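Oxalate biosynthetic component 1 (Burkholderia thailandensis, PDB 5IKY) produces oxalate under quorum-sensing control, combining serine hydrolase and lyase activities in a single bifunctional chain. Local coordinates at residues N353-I356 / V357-V361; D979-L982 / D983-G986; I132-Q135 / L136-F139; N860-S864 / G865-S869. All coordinates share one frame; numbering follows the deposited sequence.

Interaction 1 (N353-I356 / V357-V361); sequences NHTI and VENSV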
ATOM      1  N   ASN A 353     -13.446 -31.284  -5.682  1.00 60.96           N
ATOM      2  CA  ASN A 353     -13.445 -32.744  -5.726  1.00 58.72           C
ATOM      3  C   ASN A 353     -12.867 -33.304  -7.024  1.00 54.41           C
ATOM      4  O   ASN A 353     -12.565 -32.557  -7.955  1.00 68.11           O
ATOM      5  CB  ASN A 353     -14.868 -33.270  -5.528  1.00 46.08           C
ATOM      6  CG  ASN A 353     -15.884 -32.542  -6.387  1.00 55.45           C
ATOM      7  OD1 ASN A 353     -15.858 -32.643  -7.616  1.00 50.53           O
ATOM      8  ND2 ASN A 353     -16.797 -31.820  -5.746  1.00 45.03           N
ATOM      9  N   HIS A 354     -12.725 -34.625  -7.080  1.00 47.06           N
ATOM     10  CA  HIS A 354     -12.162 -35.292  -8.252  1.00 49.39           C
ATOM     11  C   HIS A 354     -13.062 -35.172  -9.478  1.00 47.45           C
ATOM     12  O   HIS A 354     -12.582 -35.214 -10.611  1.00 49.97           O
ATOM     13  CB  HIS A 354     -11.889 -36.767  -7.950  1.00 49.02           C
ATOM     14  CG  HIS A 354     -10.680 -36.992  -7.097  1.00 57.54           C
ATOM     15  ND1 HIS A 354      -9.398 -36.774  -7.554  1.00 56.31           N
ATOM     16  CD2 HIS A 354     -10.556 -37.409  -5.815  1.00 49.88           C
ATOM     17  CE1 HIS A 354      -8.536 -37.050  -6.591  1.00 56.72           C
ATOM     18  NE2 HIS A 354      -9.214 -37.437  -5.525  1.00 60.23           N
ATOM     19  N   THR A 355     -14.362 -35.018  -9.254  1.00 47.37           N
ATOM     20  CA  THR A 355     -15.298 -34.843 -10.358  1.00 58.20           C
ATOM     21  C   THR A 355     -15.057 -33.503 -11.056  1.00 52.71           C
ATOM     22  O   THR A 355     -15.189 -33.399 -12.275  1.00 59.82           O
ATOM     23  CB  THR A 355     -16.759 -34.934  -9.880  1.00 56.66           C
ATOM     24  OG1 THR A 355     -16.947 -36.151  -9.147  1.00 68.02           O
ATOM     25  CG2 THR A 355     -17.716 -34.910 -11.063  1.00 47.66           C
ATOM     26  N   ILE A 356     -14.694 -32.485 -10.276  1.00 50.04           N
ATOM     27  CA  ILE A 356     -14.331 -31.184 -10.831  1.00 48.12           C
ATOM     28  C   ILE A 356     -13.106 -31.309 -11.733  1.00 48.39           C
ATOM     29  O   ILE A 356     -13.092 -30.799 -12.854  1.00 47.52           O
ATOM     30  CB  ILE A 356     -14.036 -30.146  -9.729  1.00 57.43           C
ATOM     31  CG1 ILE A 356     -15.292 -29.849  -8.911  1.00 61.96           C
ATOM     32  CG2 ILE A 356     -13.480 -28.861 -10.337  1.00 42.87           C
ATOM     33  CD1 ILE A 356     -16.349 -29.100  -9.674  1.00 70.31           C
ATOM     34  N   VAL A 357     -12.079 -31.990 -11.228  1.00 46.60           N
ATOM     35  CA  VAL A 357     -10.858 -32.242 -11.989  1.00 58.69           C
ATOM     36  C   VAL A 357     -11.172 -32.922 -13.314  1.00 59.62           C
ATOM     37  O   VAL A 357     -10.748 -32.480 -14.382  1.00 60.20           O
ATOM     38  CB  VAL A 357      -9.877 -33.134 -11.204  1.00 59.69           C
ATOM     39  CG1 VAL A 357      -8.600 -33.351 -12.002  1.00 46.01           C
ATOM     40  CG2 VAL A 357      -9.574 -32.535  -9.841  1.00 52.62           C
ATOM     41  N   GLU A 358     -11.935 -34.003 -13.220  1.00 52.48           N
ATOM     42  CA  GLU A 358     -12.256 -34.842 -14.362  1.00 55.30           C
ATOM     43  C   GLU A 358     -13.127 -34.106 -15.379  1.00 59.51           C
ATOM     44  O   GLU A 358     -12.985 -34.301 -16.589  1.00 68.49           O
ATOM     45  CB  GLU A 358     -12.932 -36.120 -13.864  1.00 48.50           C
ATOM     46  CG  GLU A 358     -13.974 -36.718 -14.773  1.00 74.06           C
ATOM     47  CD  GLU A 358     -14.456 -38.066 -14.268  1.00 94.23           C
ATOM     48  OE1 GLU A 358     -15.657 -38.192 -13.947  1.00107.03           O
ATOM     49  OE2 GLU A 358     -13.630 -38.999 -14.191  1.00110.19           O
ATOM     50  N   ASN A 359     -14.014 -33.242 -14.893  1.00 51.61           N
ATOM     51  CA  ASN A 359     -14.818 -32.413 -15.784  1.00 45.53           C
ATOM     52  C   ASN A 359     -13.978 -31.315 -16.426  1.00 63.13           C
ATOM     53  O   ASN A 359     -14.218 -30.925 -17.568  1.00 56.03           O
ATOM     54  CB  ASN A 359     -15.999 -31.796 -15.033  1.00 48.38           C
ATOM     55  CG  ASN A 359     -17.073 -32.810 -14.700  1.00 55.30           C
ATOM     56  OD1 ASN A 359     -17.150 -33.873 -15.316  1.00 52.27           O
ATOM     57  ND2 ASN A 359     -17.912 -32.486 -13.721  1.00 52.80           N
ATOM     58  N   SER A 360     -12.985 -30.829 -15.686  1.00 46.69           N
ATOM     59  CA  SER A 360     -12.123 -29.752 -16.164  1.00 44.84           C
ATOM     60  C   SER A 360     -11.202 -30.188 -17.299  1.00 51.85           C
ATOM     61  O   SER A 360     -11.016 -29.451 -18.265  1.00 51.19           O
ATOM     62  CB  SER A 360     -11.278 -29.196 -15.016  1.00 47.63           C
ATOM     63  OG  SER A 360     -12.087 -28.547 -14.058  1.00 48.70           O
ATOM     64  N   VAL A 361     -10.619 -31.379 -17.181  1.00 44.73           N
ATOM     65  CA  VAL A 361      -9.613 -31.813 -18.145  1.00 50.45           C
ATOM     66  C   VAL A 361     -10.233 -32.497 -19.358  1.00 58.35           C
ATOM     67  O   VAL A 361      -9.527 -32.858 -20.303  1.00 61.01           O
ATOM     68  CB  VAL A 361      -8.590 -32.766 -17.503  1.00 46.02           C
ATOM     69  CG1 VAL A 361      -7.949 -32.104 -16.291  1.00 47.86           C
ATOM     70  CG2 VAL A 361      -9.251 -34.087 -17.123  1.00 47.07           C
TER
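Thr355 and Asn359 stand side by side one turn apart on helix 354-360, a short helix that follows strand 346-351 of the curled parallel sheet, in the part of the chain related to TIM-barrel beta-keto acid cleavage enzymes. Asn359 runs back over the preceding turn. Its CB lies 3.3 Å from Thr355 O, the carbonyl that accepts the backbone bond from Asn359 N. With CG anti to the carbonyl carbon of its own residue (chi1 -72°), the side chain leans toward the start of the helix, and CG passes 3.1 Å from the same Thr355 O. At the tip, ND2 rests 3.6 Å from Thr355 CG2. It is also near Thr355 O, but the angle is too poor for a bond, and its hydrogen bond goes instead to Pro315 O. An amide suits this place because its aliphatic root packs on the helix while its N-H reaches a neighbouring loop. Thr355 divides similarly, giving CG2 to Asn359 and OG1 to Asp398. Asn353 is the N-cap: its OD1 accepts from Ile356 N at 2.9 Å, replacing the acceptor that a preceding turn would have supplied, while ND2 is held by Pro317 O and Gln385 OE1. On the buried side Val357 packs against Val351 and against helix 418-442, and the Ile356 side chain lies about 13 Å from the bound magnesium ion. Ser360 uses its hydroxyl within the helix: Ile356 O receives Ser360 N at 2.8 Å and, from the opposite face of the carbonyl plane, Ser360 OG at 2.7 Å.

Interaction 2 (D979-L982 / D983-G986); sequences DIHL and DWLG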
ATOM      1  N   ASP A 979      18.636   9.211 -12.072  1.00 64.96           N
ATOM      2  CA  ASP A 979      19.457   8.056 -11.733  1.00 53.49           C
ATOM      3  C   ASP A 979      20.897   8.455 -11.454  1.00 72.97           C
ATOM      4  O   ASP A 979      21.452   9.333 -12.117  1.00 62.00           O
ATOM      5  CB  ASP A 979      19.423   7.019 -12.857  1.00 55.86           C
ATOM      6  CG  ASP A 979      18.127   6.237 -12.893  1.00 72.57           C
ATOM      7  OD1 ASP A 979      17.447   6.157 -11.848  1.00 73.95           O
ATOM      8  OD2 ASP A 979      17.794   5.689 -13.965  1.00 76.68           O
ATOM      9  N   ILE A 980      21.496   7.810 -10.460  1.00 74.58           N
ATOM     10  CA  ILE A 980      22.917   7.978 -10.192  1.00 73.57           C
ATOM     11  C   ILE A 980      23.690   6.873 -10.894  1.00 73.98           C
ATOM     12  O   ILE A 980      23.627   5.708 -10.497  1.00 71.43           O
ATOM     13  CB  ILE A 980      23.229   7.947  -8.688  1.00 77.66           C
ATOM     14  CG1 ILE A 980      22.474   9.062  -7.962  1.00 74.93           C
ATOM     15  CG2 ILE A 980      24.728   8.080  -8.459  1.00 68.86           C
ATOM     16  CD1 ILE A 980      22.714   9.085  -6.469  1.00 58.13           C
ATOM     17  N   HIS A 981      24.405   7.238 -11.950  1.00 73.81           N
ATOM     18  CA  HIS A 981      25.189   6.270 -12.702  1.00 74.61           C
ATOM     19  C   HIS A 981      26.388   5.830 -11.876  1.00 82.90           C
ATOM     20  O   HIS A 981      27.419   6.503 -11.843  1.00 92.24           O
ATOM     21  CB  HIS A 981      25.629   6.861 -14.037  1.00 72.67           C
ATOM     22  CG  HIS A 981      24.498   7.393 -14.860  1.00 71.96           C
ATOM     23  ND1 HIS A 981      23.902   6.663 -15.866  1.00 72.66           N
ATOM     24  CD2 HIS A 981      23.844   8.577 -14.816  1.00 77.16           C
ATOM     25  CE1 HIS A 981      22.934   7.379 -16.410  1.00 77.35           C
ATOM     26  NE2 HIS A 981      22.878   8.544 -15.791  1.00 80.11           N
ATOM     27  N   LEU A 982      26.231   4.694 -11.208  1.00 80.07           N
ATOM     28  CA  LEU A 982      27.207   4.207 -10.243  1.00 78.08           C
ATOM     29  C   LEU A 982      28.566   3.896 -10.868  1.00 81.23           C
ATOM     30  O   LEU A 982      29.600   4.053 -10.221  1.00 88.18           O
ATOM     31  CB  LEU A 982      26.654   2.961  -9.543  1.00 70.21           C
ATOM     32  CG  LEU A 982      27.514   2.313  -8.459  1.00 81.92           C
ATOM     33  CD1 LEU A 982      27.948   3.342  -7.430  1.00 87.97           C
ATOM     34  CD2 LEU A 982      26.748   1.182  -7.797  1.00 75.89           C
ATOM     35  N   ASP A 983      28.564   3.473 -12.129  1.00 94.57           N
ATOM     36  CA  ASP A 983      29.792   3.028 -12.785  1.00101.37           C
ATOM     37  C   ASP A 983      30.501   4.132 -13.572  1.00105.76           C
ATOM     38  O   ASP A 983      31.457   3.860 -14.297  1.00111.49           O
ATOM     39  CB  ASP A 983      29.492   1.851 -13.716  1.00 91.01           C
ATOM     40  CG  ASP A 983      29.103   0.596 -12.959  1.00104.78           C
ATOM     41  OD1 ASP A 983      29.532   0.447 -11.795  1.00106.47           O
ATOM     42  OD2 ASP A 983      28.369  -0.241 -13.527  1.00118.28           O
ATOM     43  N   TRP A 984      30.040   5.369 -13.429  1.00 91.75           N
ATOM     44  CA  TRP A 984      30.677   6.494 -14.106  1.00 91.07           C
ATOM     45  C   TRP A 984      31.785   7.113 -13.260  1.00 96.46           C
ATOM     46  O   TRP A 984      31.842   6.908 -12.046  1.00 91.09           O
ATOM     47  CB  TRP A 984      29.651   7.577 -14.450  1.00 89.71           C
ATOM     48  CG  TRP A 984      28.751   7.253 -15.599  1.00 84.49           C
ATOM     49  CD1 TRP A 984      28.670   6.071 -16.275  1.00 89.49           C
ATOM     50  CD2 TRP A 984      27.803   8.133 -16.214  1.00 91.75           C
ATOM     51  NE1 TRP A 984      27.725   6.158 -17.270  1.00 88.04           N
ATOM     52  CE2 TRP A 984      27.177   7.414 -17.253  1.00 90.03           C
ATOM     53  CE3 TRP A 984      27.415   9.457 -15.982  1.00 83.49           C
ATOM     54  CZ2 TRP A 984      26.191   7.975 -18.061  1.00 89.94           C
ATOM     55  CZ3 TRP A 984      26.436  10.013 -16.786  1.00 82.42           C
ATOM     56  CH2 TRP A 984      25.834   9.274 -17.812  1.00 83.98           C
ATOM     57  N   LEU A 985      32.665   7.868 -13.911  1.00 83.90           N
ATOM     58  CA  LEU A 985      33.619   8.713 -13.207  1.00 93.34           C
ATOM     59  C   LEU A 985      32.900   9.945 -12.677  1.00106.17           C
ATOM     60  O   LEU A 985      32.308  10.699 -13.450  1.00124.95           O
ATOM     61  CB  LEU A 985      34.767   9.133 -14.128  1.00105.54           C
ATOM     62  CG  LEU A 985      36.016   8.254 -14.185  1.00104.47           C
ATOM     63  CD1 LEU A 985      36.957   8.753 -15.269  1.00103.00           C
ATOM     64  CD2 LEU A 985      36.714   8.239 -12.835  1.00 95.76           C
ATOM     65  N   GLY A 986      32.940  10.154 -11.366  1.00 89.49           N
ATOM     66  CA  GLY A 986      32.265  11.302 -10.795  1.00 95.48           C
ATOM     67  C   GLY A 986      32.285  11.429  -9.285  1.00 95.20           C
ATOM     68  O   GLY A 986      32.952  10.672  -8.581  1.00 90.76           O
TER
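His981 and Trp984 lie flat against each other, their side chains pointing the same way. The imidazole stacks face to face on the six-membered ring of the indole, with planes 5° apart and centroids separated by 3.7 Å. Trp984 CH2 sits over the centre of the imidazole, and His981 ND1 comes within 3.4 Å of Trp984 CZ2. Nearer the backbone, His981 CB takes over from the ring: it stands 3.5 Å from the centroid of the five-membered ring, only 16° off the normal, a CH-pi contact. One face of the indole thus meets the imidazole over its six-membered ring and a methylene over its five-membered ring. What brings the two residues together is a type I beta turn from His981 to Trp984, closed by Trp984 N donating to His981 O at 3.3 Å, in the loop that joins strands 969-976 and 988-992 of the alpha/beta hydrolase sheet. Both side chains have CG anti to the carbonyl carbon (chi1 -54° in His981), which sends the rings off the same side of the turn. Leu982 and Asp983 occupy its corners: the leucine packs on Val1050 of strand 1049-1054, while Asp983 OD1 accepts from Arg1045 N. Trp984 also touches Val946 of helix 937-955.

Interaction 3 (I132-Q135 / L136-F139); sequences IVLQ and LTTF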
ATOM      1  N   ILE A 132      -7.631 -22.426  26.478  1.00 62.47           N
ATOM      2  CA  ILE A 132      -7.815 -21.220  27.274  1.00 60.38           C
ATOM      3  C   ILE A 132      -7.465 -19.988  26.448  1.00 64.49           C
ATOM      4  O   ILE A 132      -8.255 -19.048  26.350  1.00 66.88           O
ATOM      5  CB  ILE A 132      -6.955 -21.250  28.552  1.00 69.13           C
ATOM      6  CG1 ILE A 132      -7.473 -22.320  29.515  1.00 58.46           C
ATOM      7  CG2 ILE A 132      -6.946 -19.886  29.228  1.00 57.34           C
ATOM      8  CD1 ILE A 132      -6.642 -22.462  30.770  1.00 65.63           C
ATOM      9  N   VAL A 133      -6.277 -20.004  25.851  1.00 58.28           N
ATOM     10  CA  VAL A 133      -5.829 -18.912  24.996  1.00 64.38           C
ATOM     11  C   VAL A 133      -6.791 -18.697  23.831  1.00 63.69           C
ATOM     12  O   VAL A 133      -7.124 -17.560  23.497  1.00 62.08           O
ATOM     13  CB  VAL A 133      -4.408 -19.170  24.447  1.00 62.93           C
ATOM     14  CG1 VAL A 133      -4.037 -18.124  23.405  1.00 52.43           C
ATOM     15  CG2 VAL A 133      -3.393 -19.179  25.583  1.00 54.89           C
ATOM     16  N   LEU A 134      -7.251 -19.788  23.228  1.00 69.48           N
ATOM     17  CA  LEU A 134      -8.176 -19.693  22.104  1.00 59.05           C
ATOM     18  C   LEU A 134      -9.546 -19.177  22.534  1.00 57.08           C
ATOM     19  O   LEU A 134     -10.189 -18.433  21.795  1.00 61.95           O
ATOM     20  CB  LEU A 134      -8.321 -21.046  21.406  1.00 50.66           C
ATOM     21  CG  LEU A 134      -7.144 -21.466  20.521  1.00 67.07           C
ATOM     22  CD1 LEU A 134      -7.454 -22.754  19.777  1.00 50.39           C
ATOM     23  CD2 LEU A 134      -6.781 -20.356  19.546  1.00 56.50           C
ATOM     24  N   GLN A 135      -9.993 -19.567  23.725  1.00 57.26           N
ATOM     25  CA  GLN A 135     -11.286 -19.106  24.222  1.00 54.90           C
ATOM     26  C   GLN A 135     -11.271 -17.620  24.555  1.00 62.08           C
ATOM     27  O   GLN A 135     -12.185 -16.886  24.180  1.00 55.18           O
ATOM     28  CB  GLN A 135     -11.719 -19.902  25.454  1.00 59.00           C
ATOM     29  CG  GLN A 135     -12.713 -21.009  25.150  1.00 72.45           C
ATOM     30  CD  GLN A 135     -14.055 -20.486  24.663  1.00 64.05           C
ATOM     31  OE1 GLN A 135     -14.356 -19.298  24.778  1.00 81.21           O
ATOM     32  NE2 GLN A 135     -14.871 -21.380  24.119  1.00 73.57           N
ATOM     33  N   LEU A 136     -10.235 -17.179  25.259  1.00 52.12           N
ATOM     34  CA  LEU A 136     -10.153 -15.782  25.665  1.00 61.11           C
ATOM     35  C   LEU A 136      -9.956 -14.869  24.457  1.00 62.76           C
ATOM     36  O   LEU A 136     -10.557 -13.798  24.383  1.00 58.47           O
ATOM     37  CB  LEU A 136      -9.031 -15.576  26.686  1.00 53.21           C
ATOM     38  CG  LEU A 136      -9.239 -16.276  28.034  1.00 63.85           C
ATOM     39  CD1 LEU A 136      -8.256 -15.775  29.076  1.00 59.38           C
ATOM     40  CD2 LEU A 136     -10.666 -16.097  28.522  1.00 54.70           C
ATOM     41  N   THR A 137      -9.131 -15.293  23.505  1.00 50.39           N
ATOM     42  CA  THR A 137      -8.885 -14.475  22.321  1.00 60.07           C
ATOM     43  C   THR A 137     -10.103 -14.459  21.399  1.00 48.97           C
ATOM     44  O   THR A 137     -10.313 -13.494  20.662  1.00 50.46           O
ATOM     45  CB  THR A 137      -7.648 -14.953  21.531  1.00 56.86           C
ATOM     46  OG1 THR A 137      -7.767 -16.350  21.234  1.00 59.00           O
ATOM     47  CG2 THR A 137      -6.377 -14.708  22.335  1.00 56.37           C
ATOM     48  N   THR A 138     -10.899 -15.524  21.441  1.00 48.50           N
ATOM     49  CA  THR A 138     -12.176 -15.550  20.731  1.00 47.82           C
ATOM     50  C   THR A 138     -13.107 -14.503  21.332  1.00 51.56           C
ATOM     51  O   THR A 138     -13.890 -13.872  20.623  1.00 49.94           O
ATOM     52  CB  THR A 138     -12.848 -16.943  20.796  1.00 51.39           C
ATOM     53  OG1 THR A 138     -11.991 -17.925  20.199  1.00 56.86           O
ATOM     54  CG2 THR A 138     -14.181 -16.935  20.061  1.00 47.53           C
ATOM     55  N   PHE A 139     -12.996 -14.311  22.643  1.00 48.97           N
ATOM     56  CA  PHE A 139     -13.846 -13.375  23.366  1.00 54.12           C
ATOM     57  C   PHE A 139     -13.354 -11.936  23.270  1.00 62.63           C
ATOM     58  O   PHE A 139     -14.006 -11.021  23.774  1.00 52.49           O
ATOM     59  CB  PHE A 139     -13.953 -13.781  24.837  1.00 50.61           C
ATOM     60  CG  PHE A 139     -14.871 -14.943  25.079  1.00 59.04           C
ATOM     61  CD1 PHE A 139     -15.720 -15.392  24.081  1.00 63.56           C
ATOM     62  CD2 PHE A 139     -14.899 -15.572  26.312  1.00 66.21           C
ATOM     63  CE1 PHE A 139     -16.571 -16.459  24.302  1.00 65.64           C
ATOM     64  CE2 PHE A 139     -15.747 -16.638  26.542  1.00 54.05           C
ATOM     65  CZ  PHE A 139     -16.585 -17.083  25.536  1.00 54.93           C
TER
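Val133 O is gripped twice by Thr137: the backbone N donates to it at 3.0 Å and the hydroxyl OG1 at 2.6 Å. The second bond goes with OG1 lying between the residue's own backbone N and carbonyl carbon (chi1 53°), where it also receives a weak bond from Lys493 N. Its methyl group, CG2, packs 4.3 Å from Val133 CG1. The next residue repeats the idea, Thr138 N and OG1 both donating to Leu134 O, although the hydroxyl distance is so short that its exact value is doubtful. Threonines suit this last turn of helix 126-138, in the N-terminal domain, since their hydroxyls find partners in buried surroundings without leaving the helix. On another side of the helix Gln135 bends at chi2 and sets OE1 over one face of the Phe139 ring, toward the rim, 3.2 Å from CZ. The amide and ring planes are 64° apart, so the oxygen meets the ring without the amide stacking on it. NE2 is anchored by Pro194 O, which probably fixes how the amide is turned. Ile132 CG2 and Leu136 CD1 are 4.3 Å apart, and the isoleucine continues onto Phe164 and Met168 of helix 162-172.

Interaction 4 (N860-S864 / G865-S869); sequences NADPS and GIYFS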
ATOM      1  N   ASN A 860      19.349   9.882 -17.961  1.00 64.57           N
ATOM      2  CA  ASN A 860      19.071   8.508 -17.556  1.00 59.65           C
ATOM      3  C   ASN A 860      19.321   7.513 -18.683  1.00 66.82           C
ATOM      4  O   ASN A 860      19.818   6.410 -18.452  1.00 65.97           O
ATOM      5  CB  ASN A 860      17.621   8.371 -17.082  1.00 63.54           C
ATOM      6  CG  ASN A 860      17.424   8.812 -15.646  1.00 56.35           C
ATOM      7  OD1 ASN A 860      18.314   9.397 -15.029  1.00 74.28           O
ATOM      8  ND2 ASN A 860      16.245   8.533 -15.107  1.00 57.07           N
ATOM      9  N   ALA A 861      18.970   7.916 -19.902  1.00 68.67           N
ATOM     10  CA  ALA A 861      19.027   7.029 -21.061  1.00 67.57           C
ATOM     11  C   ALA A 861      20.387   7.061 -21.743  1.00 66.37           C
ATOM     12  O   ALA A 861      20.565   6.476 -22.812  1.00 84.24           O
ATOM     13  CB  ALA A 861      17.935   7.396 -22.054  1.00 62.34           C
ATOM     14  N   ASP A 862      21.343   7.745 -21.125  1.00 69.44           N
ATOM     15  CA  ASP A 862      22.689   7.847 -21.674  1.00 76.37           C
ATOM     16  C   ASP A 862      23.594   6.774 -21.071  1.00 87.61           C
ATOM     17  O   ASP A 862      23.940   6.839 -19.893  1.00 97.65           O
ATOM     18  CB  ASP A 862      23.262   9.242 -21.417  1.00 83.47           C
ATOM     19  CG  ASP A 862      24.498   9.530 -22.245  1.00 96.05           C
ATOM     20  OD1 ASP A 862      24.652   8.923 -23.327  1.00 96.05           O
ATOM     21  OD2 ASP A 862      25.312  10.374 -21.814  1.00 90.09           O
ATOM     22  N   PRO A 863      23.974   5.774 -21.882  1.00 93.35           N
ATOM     23  CA  PRO A 863      24.801   4.653 -21.419  1.00 85.93           C
ATOM     24  C   PRO A 863      26.244   5.062 -21.118  1.00 96.08           C
ATOM     25  O   PRO A 863      26.809   4.619 -20.118  1.00109.81           O
ATOM     26  CB  PRO A 863      24.744   3.672 -22.592  1.00 87.83           C
ATOM     27  CG  PRO A 863      24.504   4.532 -23.784  1.00 94.99           C
ATOM     28  CD  PRO A 863      23.625   5.651 -23.309  1.00 93.43           C
ATOM     29  N   SER A 864      26.827   5.891 -21.978  1.00 96.83           N
ATOM     30  CA  SER A 864      28.180   6.397 -21.771  1.00108.02           C
ATOM     31  C   SER A 864      28.118   7.857 -21.344  1.00116.86           C
ATOM     32  O   SER A 864      27.298   8.612 -21.851  1.00143.06           O
ATOM     33  CB  SER A 864      29.014   6.253 -23.045  1.00106.22           C
ATOM     34  OG  SER A 864      28.959   4.929 -23.547  1.00109.37           O
ATOM     35  N   GLY A 865      28.984   8.255 -20.418  1.00 95.52           N
ATOM     36  CA  GLY A 865      28.972   9.617 -19.912  1.00 96.67           C
ATOM     37  C   GLY A 865      29.329  10.653 -20.963  1.00 99.43           C
ATOM     38  O   GLY A 865      30.443  11.178 -20.969  1.00 99.27           O
ATOM     39  N   ILE A 866      28.384  10.954 -21.850  1.00100.36           N
ATOM     40  CA  ILE A 866      28.642  11.864 -22.963  1.00 99.25           C
ATOM     41  C   ILE A 866      27.627  13.002 -23.071  1.00 85.06           C
ATOM     42  O   ILE A 866      27.863  13.982 -23.779  1.00 89.76           O
ATOM     43  CB  ILE A 866      28.660  11.109 -24.314  1.00 99.91           C
ATOM     44  CG1 ILE A 866      27.260  10.601 -24.665  1.00 94.51           C
ATOM     45  CG2 ILE A 866      29.666   9.965 -24.285  1.00 98.32           C
ATOM     46  CD1 ILE A 866      27.168   9.957 -26.031  1.00 83.44           C
ATOM     47  N   TYR A 867      26.504  12.879 -22.372  1.00 79.91           N
ATOM     48  CA  TYR A 867      25.416  13.845 -22.508  1.00 84.34           C
ATOM     49  C   TYR A 867      25.469  14.956 -21.461  1.00 92.44           C
ATOM     50  O   TYR A 867      25.654  14.696 -20.271  1.00 88.58           O
ATOM     51  CB  TYR A 867      24.065  13.127 -22.431  1.00 76.23           C
ATOM     52  CG  TYR A 867      22.861  14.024 -22.605  1.00 81.19           C
ATOM     53  CD1 TYR A 867      22.200  14.554 -21.505  1.00 84.81           C
ATOM     54  CD2 TYR A 867      22.375  14.331 -23.871  1.00 85.42           C
ATOM     55  CE1 TYR A 867      21.098  15.370 -21.657  1.00 84.71           C
ATOM     56  CE2 TYR A 867      21.270  15.146 -24.033  1.00 97.60           C
ATOM     57  CZ  TYR A 867      20.637  15.663 -22.922  1.00 95.76           C
ATOM     58  OH  TYR A 867      19.537  16.476 -23.075  1.00106.85           O
ATOM     59  N   PHE A 868      25.301  16.195 -21.918  1.00 86.14           N
ATOM     60  CA  PHE A 868      25.203  17.347 -21.027  1.00 92.19           C
ATOM     61  C   PHE A 868      24.490  18.510 -21.720  1.00 94.98           C
ATOM     62  O   PHE A 868      24.631  18.704 -22.927  1.00100.17           O
ATOM     63  CB  PHE A 868      26.589  17.781 -20.540  1.00 96.95           C
ATOM     64  CG  PHE A 868      27.486  18.300 -21.628  1.00 94.99           C
ATOM     65  CD1 PHE A 868      28.194  17.427 -22.438  1.00101.08           C
ATOM     66  CD2 PHE A 868      27.632  19.662 -21.829  1.00 98.57           C
ATOM     67  CE1 PHE A 868      29.022  17.905 -23.436  1.00105.39           C
ATOM     68  CE2 PHE A 868      28.462  20.146 -22.824  1.00103.06           C
ATOM     69  CZ  PHE A 868      29.158  19.266 -23.629  1.00100.81           C
ATOM     70  N   SER A 869      23.727  19.279 -20.948  1.00 92.94           N
ATOM     71  CA  SER A 869      22.938  20.379 -21.497  1.00 89.23           C
ATOM     72  C   SER A 869      23.728  21.680 -21.557  1.00 91.92           C
ATOM     73  O   SER A 869      24.831  21.777 -21.018  1.00102.64           O
ATOM     74  CB  SER A 869      21.670  20.593 -20.668  1.00 97.80           C
ATOM     75  OG  SER A 869      21.985  21.044 -19.360  1.00101.21           O
TER
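Ser864 O and Ile866 N close an inverse gamma turn centred on Gly865, with a weak, strongly bent bond of 2.6 Å. Facing this turn is the carboxylate of Asp862, whose OD2 accepts two backbone N-H groups: Tyr867 N at 2.8 Å and Ile866 N at 3.1 Å. Both reach the syn side of OD2, one from each face of the carboxylate plane. The bond from Ile866 is the straighter, with an angle of 159° at its hydrogen. Asp862 holds CG anti to its backbone N (chi1 -166°), which carries the carboxylate across the loop to these donors. An aspartate fits because one oxygen can accept from two consecutive backbone amides in a loop without regular structure, tying the two limbs of the connection between helices 849-860 and 870-879 in the C-terminal alpha/beta hydrolase region. The other oxygen, OD1, has Ile866 CG1 3.4 Å away, and Ile866 CG2 lies 4.0 Å from Ser864 CB, so the isoleucine covers the turn with its aliphatic branches. Tyr867 approaches only with its root: CB is 3.1 Å from Asp862 OD2, while the ring leads away, its plane 72° from the carboxylate's, to pack on His854, Ala858 and Leu859 of helix 849-860. Weak bonds link its OH to Glu549 and Asn855. Two residues on, Ser869 sits at the N-cap position of helix 870-879, its OG hydrogen-bonded to Ser872 OG.

How the interactions relate
Along the chain the order is interaction 3, 1, 4, 2. Interaction 3 lies on helix 126-138 in the N-terminal domain and interaction 1 on helix 354-360 in the TIM-barrel-like region. The centres of interactions 1 and 3 are about 40 Å apart. Interactions 4 and 2 are loops of the C-terminal alpha/beta hydrolase region, more than a hundred residues apart in sequence yet only about 10 Å between centres. There Asn860 OD1 accepts from Asp979 N at 3.0 Å, and Trp984 CZ2 packs 3.1 Å from Asp862 O, so the stacked rings lie against the neighbouring loop. Some 57 to 63 Å separate the centres of these loops from those of the helical contacts, consistent with a bifunctional enzyme made of distinct domains.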